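Local structure of aminotransferase AspB (Helicobacter pylori 26695, 3EZS) at residues L224-L229 with G241-D246; N192-S197 with P205-E210; R13-E18 with N321-L326. The protein probably catalyses the transfer of amino groups with the help of pyridoxal 5'-phosphate, as a member of the class I and II aminotransferases. All coordinates share one frame; numbering follows the deposited sequence. Where two conformers were deposited one is given.

From the N terminus, segment 13-18 at the end of helix 8-16 opens the longest loop, which interaction 3 closes only at helix 319-330, with 302 residues between. Interactions 2 and 1 are nested inside it, in series. Interaction 2 closes a short loop between the end of strand 189-193 and the start of helix 208-214; that helix leads into strand 223-228, and a loop without helix or strand brings the chain back as strand 241-245, closing interaction 1. These two touch, since strands 189-193 and 223-228 are neighbours in the large mixed sheet. Interaction 3, centred about 34 Å from the centre of interaction 2, ties the N-terminal helix to the C-terminal part of the chain.

Interaction 1: residues L224-L229 with G241-D246; sequences LVIHSL and GFIAGD. With PO4 (phosphate ion), chain C.
His227 has CG anti to its carbonyl carbon (chi1 -72°), whereas Phe242 holds CG between its backbone N and carbonyl carbon (chi1 65°); the ring beyond lies beside His227. The rings, tilted by only 10°, are slid so far that they barely overlap, and His227 CB sits over a face of the phenyl ring, 3.6 Å from its centroid, in a CH-pi contact. Histidine offers both a flat ring and a polar end, NE2, weakly bonded to Glu194 OE1. The same surface carries Val225 CG2 beside Ala244 CB, while Ile226 CG1 packs on Ile243 CD1 at 4.0 Å on the other, which helix 92-102 covers.

Four backbone bonds join the antiparallel strands at Val225-Ala244 and His227-Phe242, while Leu224 and Ile226 bond to strand 189-193 and Glu194 after it. Glycine suits position 241, where a side-chain carbon would collide with His227 O. Ser228 OG points to phosphate O1 at a doubtfully short 2.4 Å; the ion, probably from the crystallisation liquor, is also held by Ser230 and Arg239.

This largely buried strand pair, mostly apolar on both faces, thus delivers a serine to an anion site consistent with the family's cofactor-phosphate pocket.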
# COMPACT_ATOMS: atom_id res chain seq x y z
N LEU A 224 1.64 -3.65 20.80
CA LEU A 224 1.54 -2.66 19.73
C LEU A 224 0.11 -2.09 19.65
O LEU A 224 -0.85 -2.76 19.98
CB LEU A 224 1.90 -3.30 18.38
CG LEU A 224 3.32 -3.88 18.24
CD1 LEU A 224 3.32 -5.11 17.43
CD2 LEU A 224 4.33 -2.86 17.73
N VAL A 225 0.02 -0.84 19.22
CA VAL A 225 -1.25 -0.14 19.06
C VAL A 225 -1.23 0.44 17.66
O VAL A 225 -0.18 0.85 17.17
CB VAL A 225 -1.47 0.98 20.13
CG1 VAL A 225 -1.57 0.40 21.57
CG2 VAL A 225 -0.37 2.03 20.06
N ILE A 226 -2.38 0.46 17.01
CA ILE A 226 -2.52 0.94 15.64
C ILE A 226 -3.47 2.13 15.61
O ILE A 226 -4.57 2.06 16.13
CB ILE A 226 -3.02 -0.22 14.73
CG1 ILE A 226 -1.93 -1.29 14.62
CG2 ILE A 226 -3.42 0.30 13.32
CD1 ILE A 226 -2.29 -2.51 13.76
N HIS A 227 -3.03 3.24 15.02
CA HIS A 227 -3.83 4.47 14.97
C HIS A 227 -4.04 4.92 13.54
O HIS A 227 -3.32 4.50 12.63
CB HIS A 227 -3.16 5.57 15.81
CG HIS A 227 -3.26 5.35 17.29
ND1 HIS A 227 -4.11 6.07 18.10
CD2 HIS A 227 -2.63 4.46 18.10
CE1 HIS A 227 -3.99 5.66 19.35
NE2 HIS A 227 -3.09 4.68 19.38
N SER A 228 -5.06 5.76 13.35
CA SER A 228 -5.41 6.32 12.05
C SER A 228 -5.92 7.74 12.21
O SER A 228 -6.51 8.05 13.22
CB SER A 228 -6.53 5.51 11.40
OG SER A 228 -6.98 6.13 10.20
N LEU A 229 -5.72 8.56 11.19
CA LEU A 229 -6.18 9.95 11.18
C LEU A 229 -7.58 10.14 10.56
O LEU A 229 -8.20 11.19 10.68
CB LEU A 229 -5.19 10.73 10.32
CG LEU A 229 -5.11 12.24 10.44
CD1 LEU A 229 -4.80 12.64 11.89
CD2 LEU A 229 -4.03 12.74 9.48
N GLY A 241 -1.71 6.88 9.15
CA GLY A 241 -1.85 6.16 10.40
C GLY A 241 -0.47 5.84 10.90
O GLY A 241 0.53 6.31 10.33
N PHE A 242 -0.42 5.09 11.99
CA PHE A 242 0.83 4.64 12.57
C PHE A 242 0.62 3.40 13.42
O PHE A 242 -0.52 3.01 13.73
CB PHE A 242 1.57 5.76 13.34
CG PHE A 242 0.86 6.28 14.58
CD1 PHE A 242 1.01 5.64 15.81
CD2 PHE A 242 0.14 7.47 14.54
CE1 PHE A 242 0.38 6.14 16.96
CE2 PHE A 242 -0.48 7.97 15.68
CZ PHE A 242 -0.35 7.30 16.89
N ILE A 243 1.74 2.78 13.75
CA ILE A 243 1.80 1.64 14.64
C ILE A 243 2.93 1.98 15.63
O ILE A 243 4.02 2.37 15.22
CB ILE A 243 2.03 0.30 13.92
CG1 ILE A 243 2.06 -0.84 14.94
CG2 ILE A 243 3.30 0.33 13.08
CD1 ILE A 243 1.93 -2.19 14.32
N ALA A 244 2.63 1.84 16.92
CA ALA A 244 3.56 2.17 17.99
C ALA A 244 3.63 1.05 19.03
O ALA A 244 2.63 0.35 19.29
CB ALA A 244 3.14 3.49 18.65
N GLY A 245 4.81 0.86 19.61
CA GLY A 245 5.00 -0.17 20.63
C GLY A 245 6.39 -0.79 20.61
O GLY A 245 7.38 -0.08 20.46
N ASP A 246 6.42 -2.11 20.76
CA ASP A 246 7.65 -2.95 20.81
C ASP A 246 8.67 -2.57 19.74
O ASP A 246 8.48 -2.89 18.56
CB ASP A 246 7.28 -4.43 20.66
CG ASP A 246 8.40 -5.38 21.04
OD1 ASP A 246 9.59 -5.10 20.81
OD2 ASP A 246 8.05 -6.47 21.54
P PO4 C . -8.20 3.64 7.87
O1 PO4 C . -7.13 4.17 8.78
O2 PO4 C . -7.62 2.72 6.85
O3 PO4 C . -8.85 4.76 7.15
O4 PO4 C . -9.16 2.84 8.70

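Interaction 2: residues N192-S197 with P205-E210; sequences NDECYS and PPSLLE. With EDO (1,2-ethanediol), chain F.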
# COMPACT_ATOMS: atom_id res chain seq x y z
N ASN A 192 -3.77 -3.60 19.92
CA ASN A 192 -5.06 -2.95 20.02
C ASN A 192 -5.25 -2.03 18.80
O ASN A 192 -4.39 -1.19 18.50
CB ASN A 192 -5.23 -2.17 21.32
CG ASN A 192 -6.67 -1.65 21.53
OD1 ASN A 192 -7.63 -2.24 21.03
ND2 ASN A 192 -6.81 -0.56 22.28
N ASP A 193 -6.33 -2.25 18.07
CA ASP A 193 -6.76 -1.39 16.98
C ASP A 193 -7.38 -0.20 17.70
O ASP A 193 -8.52 -0.27 18.18
CB ASP A 193 -7.77 -2.14 16.13
CG ASP A 193 -8.42 -1.27 15.06
OD1 ASP A 193 -8.25 -0.04 15.06
OD2 ASP A 193 -9.14 -1.85 14.23
N GLU A 194 -6.62 0.89 17.81
CA GLU A 194 -7.06 2.09 18.53
C GLU A 194 -7.58 3.21 17.64
O GLU A 194 -7.45 4.40 17.97
CB GLU A 194 -5.92 2.59 19.43
CG GLU A 194 -5.58 1.59 20.48
CD GLU A 194 -4.62 2.05 21.56
OE1 GLU A 194 -3.88 3.06 21.41
OE2 GLU A 194 -4.63 1.37 22.59
N CYS A 195 -8.20 2.83 16.52
CA CYS A 195 -8.69 3.83 15.58
C CYS A 195 -9.89 4.68 16.06
O CYS A 195 -10.17 5.72 15.46
CB CYS A 195 -8.92 3.20 14.21
SG CYS A 195 -7.35 2.61 13.54
N TYR A 196 -10.54 4.28 17.15
CA TYR A 196 -11.64 5.08 17.73
C TYR A 196 -11.23 5.81 19.00
O TYR A 196 -12.08 6.36 19.70
CB TYR A 196 -12.88 4.19 17.97
CG TYR A 196 -13.46 3.70 16.66
CD1 TYR A 196 -14.33 4.49 15.93
CD2 TYR A 196 -13.10 2.48 16.14
CE1 TYR A 196 -14.83 4.07 14.71
CE2 TYR A 196 -13.59 2.04 14.92
CZ TYR A 196 -14.46 2.85 14.21
OH TYR A 196 -14.97 2.42 13.00
N SER A 197 -9.94 5.89 19.28
CA SER A 197 -9.50 6.50 20.54
C SER A 197 -9.79 8.00 20.64
O SER A 197 -9.79 8.53 21.74
CB SER A 197 -8.02 6.18 20.79
OG SER A 197 -7.22 6.64 19.73
N PRO A 205 -10.75 7.44 26.20
CA PRO A 205 -10.39 6.04 26.48
C PRO A 205 -8.87 5.84 26.62
O PRO A 205 -8.07 6.57 26.03
CB PRO A 205 -10.89 5.31 25.24
CG PRO A 205 -10.77 6.34 24.15
CD PRO A 205 -11.22 7.61 24.82
N PRO A 206 -8.45 4.85 27.42
CA PRO A 206 -7.02 4.66 27.57
C PRO A 206 -6.37 3.86 26.44
O PRO A 206 -7.02 2.99 25.82
CB PRO A 206 -6.92 3.89 28.87
CG PRO A 206 -8.21 3.13 28.98
CD PRO A 206 -9.24 3.90 28.22
N SER A 207 -5.11 4.18 26.13
CA SER A 207 -4.35 3.37 25.18
C SER A 207 -3.78 2.16 25.90
O SER A 207 -3.51 2.21 27.09
CB SER A 207 -3.18 4.14 24.59
OG SER A 207 -2.36 3.31 23.79
N LEU A 208 -3.61 1.07 25.17
CA LEU A 208 -2.98 -0.14 25.70
C LEU A 208 -1.52 0.12 26.13
O LEU A 208 -0.97 -0.60 26.98
CB LEU A 208 -3.08 -1.26 24.62
CG LEU A 208 -2.45 -2.64 24.86
CD1 LEU A 208 -2.98 -3.32 26.15
CD2 LEU A 208 -2.65 -3.55 23.63
N LEU A 209 -0.87 1.13 25.54
CA LEU A 209 0.52 1.46 25.95
C LEU A 209 0.55 2.12 27.33
O LEU A 209 1.58 2.06 28.05
CB LEU A 209 1.27 2.31 24.90
CG LEU A 209 1.45 1.72 23.49
CD1 LEU A 209 2.52 2.51 22.71
CD2 LEU A 209 1.82 0.24 23.52
N GLU A 210 -0.57 2.73 27.74
CA GLU A 210 -0.66 3.28 29.11
C GLU A 210 -0.69 2.12 30.13
O GLU A 210 -0.14 2.23 31.23
CB GLU A 210 -1.92 4.11 29.30
CG GLU A 210 -2.02 5.34 28.42
CD GLU A 210 -3.30 6.14 28.72
OE1 GLU A 210 -3.45 6.57 29.87
OE2 GLU A 210 -4.15 6.35 27.82
C1 EDO F . -13.05 -0.16 12.17
O1 EDO F . -12.34 0.95 11.59
C2 EDO F . -12.06 -1.03 12.97
O2 EDO F . -11.93 -0.70 14.35
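Within the beta-alpha-beta unit of strand 189-193, helix 208-214 and strand 223-228, Glu194, just past the first strand, meets Ser207 and Leu208 at the start of the helix. Its chain is extended beyond CG (chi2 -171°), and the carboxylate grips the helix with both oxygens through their syn lone pairs: OE1 accepts a hydrogen bond from Ser207 OG at 2.8 Å, and OE2 accepts from Leu208 N at 2.8 Å in a nearly straight bond (169°). Asn192 ND2 adds a second bond to OE2 at 2.9 Å, on the anti lone pair, and OE1 has a weak further partner in His227 of the adjacent strand; together they should hold the buried carboxylate in place. Glutamate suits the spot because it is long enough to cross to the helix and can accept several bonds.

Beside these bonds, Asn192 CB rests against Leu208 CD2 at 3.7 Å, and the ring of Pro205 puts CG 3.4 Å from Ser197 O. Arg75 bonds both Ser197 O and Pro205 O.

Ser207 is the N-cap, its OG accepting from Leu209 N. Its own N donates to Glu210 OE2 at 2.9 Å, forming a capping box, here reinforced by a carboxylate at the strand-to-helix connection.

Interaction 3: residues R13-E18 with N321-L326; sequences RALLKE and NFAKTL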
# COMPACT_ATOMS: atom_id res chain seq x y z
N ARG A 13 -26.76 -4.84 0.68
CA ARG A 13 -27.32 -4.58 -0.64
C ARG A 13 -28.21 -5.74 -1.06
O ARG A 13 -29.33 -5.52 -1.54
CB ARG A 13 -26.20 -4.37 -1.67
CG ARG A 13 -26.65 -3.93 -3.07
CD ARG A 13 -25.42 -3.48 -3.90
NE ARG A 13 -24.43 -4.56 -4.02
CZ ARG A 13 -23.16 -4.41 -4.42
NH1 ARG A 13 -22.67 -3.22 -4.76
NH2 ARG A 13 -22.36 -5.48 -4.47
N ALA A 14 -27.75 -6.97 -0.83
CA ALA A 14 -28.52 -8.18 -1.18
C ALA A 14 -29.82 -8.27 -0.39
O ALA A 14 -30.85 -8.63 -0.95
CB ALA A 14 -27.70 -9.45 -0.97
N LEU A 15 -29.75 -7.97 0.91
CA LEU A 15 -30.92 -8.00 1.78
C LEU A 15 -32.04 -7.02 1.34
O LEU A 15 -33.22 -7.34 1.40
CB LEU A 15 -30.50 -7.66 3.21
CG LEU A 15 -31.60 -7.67 4.28
CD1 LEU A 15 -32.15 -9.09 4.58
CD2 LEU A 15 -31.11 -6.99 5.52
N LEU A 16 -31.64 -5.83 0.91
CA LEU A 16 -32.59 -4.77 0.56
C LEU A 16 -32.95 -4.66 -0.94
O LEU A 16 -33.81 -3.87 -1.30
CB LEU A 16 -32.04 -3.43 1.06
CG LEU A 16 -31.64 -3.36 2.54
CD1 LEU A 16 -31.07 -1.94 2.92
CD2 LEU A 16 -32.83 -3.73 3.43
N LYS A 17 -32.31 -5.47 -1.78
CA LYS A 17 -32.47 -5.45 -3.24
C LYS A 17 -33.92 -5.54 -3.73
O LYS A 17 -34.30 -4.85 -4.66
CB LYS A 17 -31.63 -6.58 -3.86
CG LYS A 17 -31.50 -6.55 -5.38
CD LYS A 17 -30.45 -7.57 -5.87
N GLU A 18 -34.74 -6.36 -3.09
CA GLU A 18 -36.13 -6.50 -3.49
C GLU A 18 -37.07 -5.44 -2.89
O GLU A 18 -38.29 -5.54 -3.10
CB GLU A 18 -36.63 -7.91 -3.12
CG GLU A 18 -35.82 -9.03 -3.78
CD GLU A 18 -36.31 -10.43 -3.43
OE1 GLU A 18 -37.32 -10.55 -2.69
OE2 GLU A 18 -35.67 -11.40 -3.89
N ASN A 321 -34.51 -8.69 9.70
CA ASN A 321 -35.89 -8.30 9.58
C ASN A 321 -36.17 -6.84 9.94
O ASN A 321 -37.00 -6.19 9.29
CB ASN A 321 -36.78 -9.22 10.42
CG ASN A 321 -36.86 -10.63 9.85
OD1 ASN A 321 -36.38 -10.89 8.73
ND2 ASN A 321 -37.47 -11.53 10.59
N PHE A 322 -35.50 -6.34 10.98
CA PHE A 322 -35.67 -4.96 11.41
C PHE A 322 -35.13 -4.02 10.33
O PHE A 322 -35.74 -3.00 10.05
CB PHE A 322 -34.94 -4.73 12.74
CG PHE A 322 -35.18 -3.38 13.36
CD1 PHE A 322 -36.28 -3.16 14.17
CD2 PHE A 322 -34.29 -2.33 13.17
CE1 PHE A 322 -36.51 -1.91 14.75
CE2 PHE A 322 -34.50 -1.10 13.76
CZ PHE A 322 -35.63 -0.88 14.54
N ALA A 323 -34.00 -4.38 9.74
CA ALA A 323 -33.40 -3.56 8.67
C ALA A 323 -34.35 -3.45 7.48
O ALA A 323 -34.50 -2.37 6.95
CB ALA A 323 -32.04 -4.13 8.21
N LYS A 324 -34.97 -4.57 7.09
CA LYS A 324 -35.91 -4.64 5.97
C LYS A 324 -37.12 -3.78 6.20
O LYS A 324 -37.49 -3.00 5.33
CB LYS A 324 -36.35 -6.09 5.67
CG LYS A 324 -35.49 -6.84 4.64
CD LYS A 324 -35.44 -8.38 4.83
CE LYS A 324 -36.78 -9.06 5.02
NZ LYS A 324 -36.62 -10.49 5.46
N THR A 325 -37.73 -3.94 7.37
CA THR A 325 -38.91 -3.17 7.75
C THR A 325 -38.63 -1.67 7.77
O THR A 325 -39.42 -0.88 7.22
CB THR A 325 -39.44 -3.58 9.16
OG1 THR A 325 -39.76 -4.97 9.14
CG2 THR A 325 -40.73 -2.80 9.52
N LEU A 326 -37.52 -1.27 8.39
CA LEU A 326 -37.20 0.15 8.48
C LEU A 326 -36.93 0.77 7.10
O LEU A 326 -37.36 1.89 6.82
CB LEU A 326 -36.00 0.34 9.42
CG LEU A 326 -35.65 1.75 9.87
CD1 LEU A 326 -36.73 2.36 10.74
CD2 LEU A 326 -34.33 1.72 10.62
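Leu15 and Lys324 make the closest contact, their side chains crossing at about a right angle. Leu15 CD1 lies 3.4 Å from Lys324 CD, tighter than usual for two carbons, and Leu15 CG sits 3.9 Å from the same methylene. The other methyl, Leu15 CD2, turns to Ala323 CB at 4.0 Å, where the small alanine side chain lets the leucine methyl approach the helix closely. Next to them Leu16 brings CD2 within 4.1 Å of both Lys324 CA and Ala323 O, packing on the backbone of the helix.

The torsions set up this meeting. Leu15 has CG anti to its backbone N (chi1 -179°), which carries the branch out toward helix 319-330. Lys324 leaves its CG at a chi1 of -92°, away from a staggered value, and the chain then bends at chi3; NZ comes within 3.3 Å of Asn321 OD1, a weak bond one turn back along the same helix. In that helix Asn321 O is gripped from opposite faces of its plane by Thr325 N and Thr325 OG1.

Further out, Pro336 touches both Leu15 and Ala323, Tyr339 touches Leu15, and Tyr327 touches Leu16, while on another side Phe322 and Leu326 pack on helix 358-372.

Lysine suits this margin because its methylenes can cover a leucine while the ammonium at the end reaches Asn321 OD1 weakly. Apart from two carbonyl oxygens, Ala323 O and Leu15 O, carbons meet carbons, so the contact between segments 13-18 and 321-326 rests on dispersion and hydrophobic burial, 180 Å² summed over both sides, without directional bonds between them.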